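Local coordinates for insecticidal crystal protein Cry7Cal (Bacillus thuringiensis, PDB 5ZI1) that acts as an insecticidal toxin active against locusts, probably by binding receptors on gut cells and forming pores in their membrane, at residues M222-L227 / R251-D256; E307-F312 / A362-A367; N331-G336 / L432-E437. All blocks are in the same frame, centred on the assembly; numbering follows the deposited sequence.

Contact 1 (M222-L227 / R251-D256); sequences MTIMVL and RQIFTD
Thr223 and Arg251 reach toward each other tip to tip where the helical, N-terminal domain of this three-domain Cry toxin meets the beta-prism domain that follows it in the chain. Helix 208-227 supplies Thr223 and Ile224; strand 252-254 supplies Ile253, and Arg251 comes just before it. The methyl of Thr223 does most of the touching. Its CG2 lies anti to the backbone N (Thr223 OG1 at chi1 -65°), which turns the methyl outward over one face of the Arg251 guanidinium, 3.6 Å from Arg251 NE, while the hydroxyl turns back to bond the carbonyl O of Arg219 in its own helix. The arginine chain bends at chi2 (-66°), and its charge is met outside the two segments: Arg251 NH2 forms a salt bridge with Asp228 and a hydrogen bond with His430. Ile253 meets the same methyl from a direction roughly at right angles to the arginine, sliding past Thr223 in the opposite direction, with Ile253 CG2 3.8 Å from Thr223 CG2. One residue further along the helix, Ile224 crosses Ile253 at about a right angle, a light van der Waals contact in which Ile224 CG1 rests 4.2 Å from Ile253 CD1.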
loop_
_atom_site.group_PDB
_atom_site.type_symbol
_atom_site.label_atom_id
_atom_site.label_comp_id
_atom_site.label_asym_id
_atom_site.label_seq_id
_atom_site.Cartn_x
_atom_site.Cartn_y
_atom_site.Cartn_z
ATOM N N MET A 222 -1.641 0.430 -9.680
ATOM C CA MET A 222 -0.693 -0.689 -9.577
ATOM C C MET A 222 -0.151 -0.871 -8.171
ATOM O O MET A 222 0.297 -1.973 -7.830
ATOM C CB MET A 222 0.477 -0.522 -10.548
ATOM C CG MET A 222 0.032 -0.450 -11.984
ATOM S SD MET A 222 -0.859 -1.938 -12.470
ATOM C CE MET A 222 0.550 -3.067 -12.652
ATOM N N THR A 223 -0.165 0.189 -7.362
ATOM C CA THR A 223 0.038 0.024 -5.930
ATOM C C THR A 223 -0.987 -0.947 -5.363
ATOM O O THR A 223 -0.633 -1.901 -4.649
ATOM C CB THR A 223 -0.047 1.391 -5.253
ATOM O OG1 THR A 223 1.049 2.198 -5.713
ATOM C CG2 THR A 223 0.007 1.279 -3.732
ATOM N N ILE A 224 -2.262 -0.739 -5.721
ATOM C CA ILE A 224 -3.350 -1.590 -5.255
ATOM C C ILE A 224 -3.285 -2.970 -5.898
ATOM O O ILE A 224 -3.529 -3.982 -5.246
ATOM C CB ILE A 224 -4.703 -0.915 -5.552
ATOM C CG1 ILE A 224 -4.870 0.365 -4.736
ATOM C CG2 ILE A 224 -5.858 -1.888 -5.320
ATOM C CD1 ILE A 224 -6.163 1.102 -5.044
ATOM N N MET A 225 -3.035 -3.031 -7.198
ATOM C CA MET A 225 -3.065 -4.321 -7.882
ATOM C C MET A 225 -1.811 -5.147 -7.613
ATOM O O MET A 225 -1.904 -6.372 -7.464
ATOM C CB MET A 225 -3.250 -4.128 -9.382
ATOM C CG MET A 225 -4.708 -3.861 -9.784
ATOM S SD MET A 225 -4.942 -3.845 -11.583
ATOM C CE MET A 225 -4.583 -2.122 -11.922
ATOM N N VAL A 226 -0.640 -4.507 -7.529
ATOM C CA VAL A 226 0.603 -5.261 -7.447
ATOM C C VAL A 226 1.383 -5.012 -6.158
ATOM O O VAL A 226 1.656 -5.960 -5.423
ATOM C CB VAL A 226 1.481 -4.982 -8.673
ATOM C CG1 VAL A 226 2.826 -5.743 -8.546
ATOM C CG2 VAL A 226 0.737 -5.396 -9.917
ATOM N N LEU A 227 1.754 -3.755 -5.873
ATOM C CA LEU A 227 2.718 -3.514 -4.796
ATOM C C LEU A 227 2.187 -3.973 -3.440
ATOM O O LEU A 227 2.949 -4.507 -2.616
ATOM C CB LEU A 227 3.102 -2.040 -4.717
ATOM C CG LEU A 227 3.635 -1.372 -5.966
ATOM C CD1 LEU A 227 4.122 0.054 -5.635
ATOM C CD2 LEU A 227 4.735 -2.245 -6.596
ATOM N N ARG A 251 1.807 3.204 2.751
ATOM C CA ARG A 251 2.043 4.031 1.578
ATOM C C ARG A 251 0.850 4.952 1.320
ATOM O O ARG A 251 -0.302 4.588 1.563
ATOM C CB ARG A 251 2.319 3.156 0.354
ATOM C CG ARG A 251 1.106 2.592 -0.374
ATOM C CD ARG A 251 0.333 1.613 0.471
ATOM N NE ARG A 251 -0.838 1.032 -0.197
ATOM C CZ ARG A 251 -2.022 1.633 -0.342
ATOM N NH1 ARG A 251 -2.221 2.874 0.102
ATOM N NH2 ARG A 251 -3.006 0.987 -0.951
ATOM N N GLN A 252 1.136 6.151 0.825
ATOM C CA GLN A 252 0.117 7.141 0.499
ATOM C C GLN A 252 -0.046 7.227 -1.013
ATOM O O GLN A 252 0.940 7.392 -1.736
ATOM C CB GLN A 252 0.512 8.508 1.072
ATOM C CG GLN A 252 -0.450 9.681 0.764
ATOM C CD GLN A 252 0.013 10.965 1.449
ATOM O OE1 GLN A 252 -0.583 11.406 2.431
ATOM N NE2 GLN A 252 1.099 11.547 0.951
ATOM N N ILE A 253 -1.285 7.141 -1.496
ATOM C CA ILE A 253 -1.551 7.296 -2.918
ATOM C C ILE A 253 -2.530 8.439 -3.151
ATOM O O ILE A 253 -3.288 8.842 -2.258
ATOM C CB ILE A 253 -2.075 6.004 -3.547
ATOM C CG1 ILE A 253 -3.306 5.514 -2.815
ATOM C CG2 ILE A 253 -0.952 4.939 -3.585
ATOM C CD1 ILE A 253 -3.670 4.090 -3.222
ATOM N N PHE A 254 -2.506 8.965 -4.381
ATOM C CA PHE A 254 -3.267 10.160 -4.745
ATOM C C PHE A 254 -4.261 9.863 -5.849
ATOM O O PHE A 254 -3.909 9.236 -6.853
ATOM C CB PHE A 254 -2.342 11.297 -5.174
ATOM C CG PHE A 254 -1.623 11.934 -4.012
ATOM C CD1 PHE A 254 -0.512 11.296 -3.428
ATOM C CD2 PHE A 254 -2.085 13.132 -3.463
ATOM C CE1 PHE A 254 0.160 11.866 -2.357
ATOM C CE2 PHE A 254 -1.430 13.707 -2.384
ATOM C CZ PHE A 254 -0.310 13.066 -1.816
ATOM N N THR A 255 -5.504 10.312 -5.642
ATOM C CA THR A 255 -6.550 10.262 -6.652
ATOM C C THR A 255 -6.284 11.333 -7.710
ATOM O O THR A 255 -5.435 12.216 -7.534
ATOM C CB THR A 255 -7.936 10.454 -6.014
ATOM O OG1 THR A 255 -7.906 11.527 -5.059
ATOM C CG2 THR A 255 -8.421 9.177 -5.313
ATOM N N ASP A 256 -7.008 11.247 -8.831
ATOM C CA ASP A 256 -6.754 12.173 -9.934
ATOM C C ASP A 256 -6.967 13.616 -9.480
ATOM O O ASP A 256 -7.807 13.887 -8.611
ATOM C CB ASP A 256 -7.661 11.878 -11.126
ATOM C CG ASP A 256 -7.399 10.515 -11.733
ATOM O OD1 ASP A 256 -6.365 9.890 -11.377
ATOM O OD2 ASP A 256 -8.221 10.070 -12.572
#

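Contact 2 (E307-F312 / A362-A367); sequences EPNDRF and AANKSA
Asn309 and Asn364 meet tip to tip at one end of the beta-prism domain, where the loop between strands 294-306 and 312-324 comes against the end of strand 352-365. Polar contacts dominate. Asn364 ND2 donates a weak, bent bond to Asn309 OD1 at 3.0 Å, with the two amide planes 51° apart. A straighter bond runs beside it: Asn309 ND2 gives a hydrogen to Ser366 OG at 3.0 Å, and the hydroxyl oxygen lies almost in the plane of the Asn309 amide. Ser366 OG in turn donates to Asn364 OD1 at 2.8 Å, closing a ring of three side chains in which each amide gives through its nitrogen and receives through its oxygen. Within the loop, Asp310 N also donates to Asn309 OD1, from well off the C=O direction (96° at the oxygen), so that the backbone helps to fix the rotation of that amide.

The carboxylate of Asp310 stands perpendicular to the Asn364 amide, with Asp310 OD2 3.1 Å from Asn364 ND2; Asp310 OD2 is hydrogen-bonded to the hydroxyl of Tyr268.

Van der Waals contacts flank the polar ones. Asn364 CG lies anti to the backbone N (chi1 -178°), carrying the amide out to the loop, while the methylene stays back against the Phe312 ring, with Asn364 CB 3.6 Å from Phe312 CZ. Pro308 slides past Asn364 in the opposite direction, its CG 3.5 Å from the amide oxygen Asn364 OD1.

The contact joins two antiparallel sheets of the prism: strand 369-382, paired with 352-365, offers Tyr370 to Pro308 and Ala372 to Phe312, while the loop residue Lys267 packs against Asp310 and Asn364.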
loop_
_atom_site.group_PDB
_atom_site.type_symbol
_atom_site.label_atom_id
_atom_site.label_comp_id
_atom_site.label_asym_id
_atom_site.label_seq_id
_atom_site.Cartn_x
_atom_site.Cartn_y
_atom_site.Cartn_z
ATOM N N GLU A 307 -15.235 37.351 -11.384
ATOM C CA GLU A 307 -16.351 37.563 -12.308
ATOM C C GLU A 307 -15.831 37.949 -13.694
ATOM O O GLU A 307 -15.998 39.085 -14.148
ATOM C CB GLU A 307 -17.304 38.626 -11.749
ATOM C CG GLU A 307 -18.630 38.734 -12.464
ATOM C CD GLU A 307 -19.732 39.336 -11.591
ATOM O OE1 GLU A 307 -20.914 38.995 -11.797
ATOM O OE2 GLU A 307 -19.427 40.156 -10.693
ATOM N N PRO A 308 -15.184 37.009 -14.405
ATOM C CA PRO A 308 -14.715 37.305 -15.771
ATOM C C PRO A 308 -15.872 37.405 -16.746
ATOM O O PRO A 308 -15.793 38.091 -17.773
ATOM C CB PRO A 308 -13.825 36.095 -16.112
ATOM C CG PRO A 308 -14.333 35.012 -15.244
ATOM C CD PRO A 308 -14.738 35.676 -13.963
ATOM N N ASN A 309 -16.926 36.644 -16.445
ATOM C CA ASN A 309 -18.201 36.638 -17.158
ATOM C C ASN A 309 -19.160 35.807 -16.318
ATOM O O ASN A 309 -20.037 36.357 -15.645
ATOM C CB ASN A 309 -18.084 36.075 -18.573
ATOM C CG ASN A 309 -17.019 34.994 -18.689
ATOM O OD1 ASN A 309 -17.269 33.837 -18.352
ATOM N ND2 ASN A 309 -15.868 35.347 -19.262
ATOM N N ASP A 310 -18.968 34.488 -16.295
ATOM C CA ASP A 310 -19.475 33.729 -15.163
ATOM C C ASP A 310 -18.892 34.313 -13.882
ATOM O O ASP A 310 -17.899 35.054 -13.904
ATOM C CB ASP A 310 -19.059 32.267 -15.238
ATOM C CG ASP A 310 -19.271 31.663 -16.611
ATOM O OD1 ASP A 310 -20.382 31.763 -17.171
ATOM O OD2 ASP A 310 -18.301 31.041 -17.108
ATOM N N ARG A 311 -19.489 33.945 -12.753
ATOM C CA ARG A 311 -18.962 34.331 -11.450
ATOM C C ARG A 311 -18.876 33.079 -10.585
ATOM O O ARG A 311 -19.775 32.237 -10.625
ATOM C CB ARG A 311 -19.826 35.452 -10.800
ATOM C CG ARG A 311 -19.935 35.433 -9.265
ATOM C CD ARG A 311 -20.637 36.725 -8.729
ATOM N NE ARG A 311 -19.724 37.884 -8.793
ATOM C CZ ARG A 311 -19.208 38.510 -7.734
ATOM N NH1 ARG A 311 -19.526 38.093 -6.512
ATOM N NH2 ARG A 311 -18.385 39.549 -7.895
ATOM N N PHE A 312 -17.775 32.929 -9.846
ATOM C CA PHE A 312 -17.470 31.671 -9.164
ATOM C C PHE A 312 -16.259 31.854 -8.272
ATOM O O PHE A 312 -15.369 32.653 -8.572
ATOM C CB PHE A 312 -17.185 30.541 -10.153
ATOM C CG PHE A 312 -16.129 30.885 -11.142
ATOM C CD1 PHE A 312 -14.782 30.669 -10.849
ATOM C CD2 PHE A 312 -16.476 31.454 -12.366
ATOM C CE1 PHE A 312 -13.800 31.007 -11.756
ATOM C CE2 PHE A 312 -15.495 31.781 -13.291
ATOM C CZ PHE A 312 -14.146 31.563 -12.982
ATOM N N ALA A 362 -14.506 23.243 -11.856
ATOM C CA ALA A 362 -14.872 24.192 -12.895
ATOM C C ALA A 362 -13.610 24.919 -13.336
ATOM O O ALA A 362 -12.562 24.849 -12.677
ATOM C CB ALA A 362 -15.933 25.188 -12.400
ATOM N N ALA A 363 -13.728 25.622 -14.462
ATOM C CA ALA A 363 -12.654 26.450 -14.997
ATOM C C ALA A 363 -13.250 27.500 -15.927
ATOM O O ALA A 363 -14.327 27.320 -16.488
ATOM C CB ALA A 363 -11.618 25.622 -15.762
ATOM N N ASN A 364 -12.511 28.584 -16.115
ATOM C CA ASN A 364 -12.900 29.603 -17.075
ATOM C C ASN A 364 -11.644 30.178 -17.702
ATOM O O ASN A 364 -10.756 30.643 -16.979
ATOM C CB ASN A 364 -13.700 30.714 -16.411
ATOM C CG ASN A 364 -14.146 31.746 -17.405
ATOM O OD1 ASN A 364 -13.438 32.716 -17.685
ATOM N ND2 ASN A 364 -15.319 31.530 -17.970
ATOM N N LYS A 365 -11.571 30.156 -19.033
ATOM C CA LYS A 365 -10.444 30.731 -19.761
ATOM C C LYS A 365 -10.964 31.855 -20.649
ATOM O O LYS A 365 -11.663 31.603 -21.632
ATOM C CB LYS A 365 -9.708 29.676 -20.581
ATOM C CG LYS A 365 -8.408 30.184 -21.170
ATOM C CD LYS A 365 -7.683 29.069 -21.915
ATOM C CE LYS A 365 -6.257 29.454 -22.275
ATOM N NZ LYS A 365 -6.193 30.446 -23.380
ATOM N N SER A 366 -10.600 33.088 -20.305
ATOM C CA SER A 366 -11.012 34.274 -21.045
ATOM C C SER A 366 -9.831 35.225 -21.197
ATOM O O SER A 366 -8.952 35.004 -22.035
ATOM C CB SER A 366 -12.179 34.963 -20.333
ATOM O OG SER A 366 -13.253 34.052 -20.136
ATOM N N ALA A 367 -9.806 36.299 -20.407
ATOM C CA ALA A 367 -8.608 37.122 -20.377
ATOM C C ALA A 367 -7.518 36.444 -19.565
ATOM O O ALA A 367 -6.331 36.667 -19.821
ATOM C CB ALA A 367 -8.910 38.503 -19.804
#

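Contact 3 (N331-G336 / L432-E437); sequences NTFNYG and LSYVSE
Tyr335 and Tyr434 join their hydroxyls between two sheets of the beta-prism fold, the three-sheet domain of Cry toxins. Strand 331-336 lies at the margin of its four-stranded sheet, and strand 430-437 faces it from another sheet; the short segments run in roughly the same direction, 32° apart, with axes 8.6 Å from each other. The close-packed part is aromatic. Tyr335 OH and Tyr434 OH are hydrogen-bonded at 2.6 Å, each hydroxyl lying near the plane of the other ring, at its edge. Tyr434 CG is anti to the backbone N (chi1 -157°), and although its CB points neither toward strand 331-336 nor away from it, the hydroxyl end of the side chain comes up to Phe333, the two side chains crossing at about a right angle: Phe333 CB is 3.5 Å from Tyr434 OH, and the two rings are inclined at 57°. Tyr335 has a further neighbour in His318, on which its ring stacks.

Toward Gly336 the contact is looser and partly wet. The extended Glu437 chain slides past Tyr335 in the opposite direction, and Glu437 OE2 comes 3.5 Å from Tyr335 CB. Its carboxylate is held by a salt bridge from Glu437 OE1 to Arg285. A water bridges the strands at this end: it accepts from Gly336 N at 2.8 Å and donates a weak bond of 3.4 Å to Glu437 OE1.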
loop_
_atom_site.group_PDB
_atom_site.type_symbol
_atom_site.label_atom_id
_atom_site.label_comp_id
_atom_site.label_asym_id
_atom_site.label_seq_id
_atom_site.Cartn_x
_atom_site.Cartn_y
_atom_site.Cartn_z
ATOM N N ASN A 331 1.797 18.969 12.617
ATOM C CA ASN A 331 2.557 19.294 11.421
ATOM C C ASN A 331 1.634 20.098 10.519
ATOM O O ASN A 331 0.515 19.659 10.230
ATOM C CB ASN A 331 3.061 18.027 10.716
ATOM C CG ASN A 331 3.799 17.084 11.681
ATOM O OD1 ASN A 331 4.833 17.445 12.232
ATOM N ND2 ASN A 331 3.254 15.887 11.895
ATOM N N THR A 332 2.095 21.273 10.089
ATOM C CA THR A 332 1.293 22.172 9.268
ATOM C C THR A 332 1.969 22.383 7.930
ATOM O O THR A 332 3.151 22.731 7.887
ATOM C CB THR A 332 1.095 23.521 9.959
ATOM O OG1 THR A 332 0.448 23.303 11.210
ATOM C CG2 THR A 332 0.248 24.467 9.095
ATOM N N PHE A 333 1.208 22.206 6.848
ATOM C CA PHE A 333 1.666 22.499 5.493
ATOM C C PHE A 333 0.739 23.524 4.854
ATOM O O PHE A 333 -0.477 23.314 4.792
ATOM C CB PHE A 333 1.731 21.219 4.671
ATOM C CG PHE A 333 2.492 20.135 5.367
ATOM C CD1 PHE A 333 3.874 20.084 5.285
ATOM C CD2 PHE A 333 1.833 19.219 6.169
ATOM C CE1 PHE A 333 4.593 19.103 5.957
ATOM C CE2 PHE A 333 2.537 18.246 6.838
ATOM C CZ PHE A 333 3.925 18.186 6.728
ATOM N N ASN A 334 1.316 24.622 4.380
ATOM C CA ASN A 334 0.581 25.697 3.739
ATOM C C ASN A 334 0.837 25.702 2.237
ATOM O O ASN A 334 1.933 25.369 1.780
ATOM C CB ASN A 334 0.971 27.041 4.346
ATOM C CG ASN A 334 0.705 27.095 5.838
ATOM O OD1 ASN A 334 -0.454 27.146 6.272
ATOM N ND2 ASN A 334 1.771 27.081 6.637
ATOM N N TYR A 335 -0.195 26.047 1.475
ATOM C CA TYR A 335 -0.110 26.226 0.037
ATOM C C TYR A 335 -0.754 27.551 -0.330
ATOM O O TYR A 335 -1.669 28.023 0.351
ATOM C CB TYR A 335 -0.812 25.101 -0.718
ATOM C CG TYR A 335 -0.194 23.738 -0.512
ATOM C CD1 TYR A 335 -0.566 22.940 0.555
ATOM C CD2 TYR A 335 0.756 23.245 -1.401
ATOM C CE1 TYR A 335 -0.001 21.686 0.735
ATOM C CE2 TYR A 335 1.314 22.008 -1.232
ATOM C CZ TYR A 335 0.942 21.225 -0.163
ATOM O OH TYR A 335 1.522 19.975 -0.004
ATOM N N GLY A 336 -0.269 28.146 -1.413
ATOM C CA GLY A 336 -0.885 29.355 -1.927
ATOM C C GLY A 336 -0.806 30.493 -0.929
ATOM O O GLY A 336 0.247 30.763 -0.348
ATOM N N LEU A 432 -8.801 9.600 3.868
ATOM C CA LEU A 432 -8.146 10.797 3.362
ATOM C C LEU A 432 -6.975 11.146 4.256
ATOM O O LEU A 432 -7.066 11.068 5.484
ATOM C CB LEU A 432 -9.125 11.966 3.292
ATOM C CG LEU A 432 -8.684 13.299 2.680
ATOM C CD1 LEU A 432 -8.435 13.220 1.178
ATOM C CD2 LEU A 432 -9.787 14.337 2.942
ATOM N N SER A 433 -5.855 11.520 3.639
ATOM C CA SER A 433 -4.676 11.855 4.410
ATOM C C SER A 433 -4.018 13.156 4.009
ATOM O O SER A 433 -3.265 13.711 4.820
ATOM C CB SER A 433 -3.634 10.715 4.337
ATOM O OG SER A 433 -3.326 10.343 2.990
ATOM N N TYR A 434 -4.277 13.685 2.821
ATOM C CA TYR A 434 -3.501 14.838 2.399
ATOM C C TYR A 434 -4.299 15.621 1.368
ATOM O O TYR A 434 -5.243 15.105 0.766
ATOM C CB TYR A 434 -2.121 14.409 1.827
ATOM C CG TYR A 434 -1.114 15.535 1.899
ATOM C CD1 TYR A 434 -0.421 15.789 3.077
ATOM C CD2 TYR A 434 -0.915 16.392 0.822
ATOM C CE1 TYR A 434 0.460 16.846 3.184
ATOM C CE2 TYR A 434 -0.021 17.459 0.916
ATOM C CZ TYR A 434 0.665 17.673 2.107
ATOM O OH TYR A 434 1.557 18.718 2.228
ATOM N N VAL A 435 -3.903 16.876 1.171
ATOM C CA VAL A 435 -4.375 17.684 0.047
ATOM C C VAL A 435 -3.175 18.435 -0.505
ATOM O O VAL A 435 -2.701 19.389 0.125
ATOM C CB VAL A 435 -5.473 18.690 0.430
ATOM C CG1 VAL A 435 -6.061 19.294 -0.850
ATOM C CG2 VAL A 435 -6.552 18.047 1.325
ATOM N N SER A 436 -2.698 18.031 -1.673
ATOM C CA SER A 436 -1.647 18.765 -2.349
ATOM C C SER A 436 -2.282 19.582 -3.473
ATOM O O SER A 436 -3.494 19.807 -3.487
ATOM C CB SER A 436 -0.581 17.795 -2.862
ATOM O OG SER A 436 -1.165 16.878 -3.763
ATOM N N GLU A 437 -1.478 20.011 -4.434
ATOM C CA GLU A 437 -2.019 20.723 -5.573
ATOM C C GLU A 437 -1.146 20.444 -6.787
ATOM O O GLU A 437 -0.044 19.886 -6.684
ATOM C CB GLU A 437 -2.089 22.219 -5.308
ATOM C CG GLU A 437 -0.737 22.840 -5.247
ATOM C CD GLU A 437 -0.746 24.229 -4.673
ATOM O OE1 GLU A 437 0.294 24.917 -4.791
ATOM O OE2 GLU A 437 -1.780 24.627 -4.086
HETATM O O HOH W 1 1.918 27.156 -2.827
#

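How the contacts relate
Contacts 1 and 3 are neighbours in space, with centres 19 Å apart, and meet through one antiparallel sheet in which strand 448-454 separates strands 252-254 and 430-437. Gln252 OE1 lies 3.0 Å from Ser433 OG in a probable hydrogen bond, and Phe254 packs on Tyr434 and Ser436, so the sheet that receives the helical domain at contact 1 also faces strand 331-336 at contact 3. Contact 2 is more remote: its centre is 34 Å from that of contact 1 and 26 Å from that of contact 3, and it touches neither. Along the chain, contacts 2 and 3 interleave, both within the middle domain. An acetate ion, probably from the crystallisation liquor, lies about 4 Å from the Arg251 side chain.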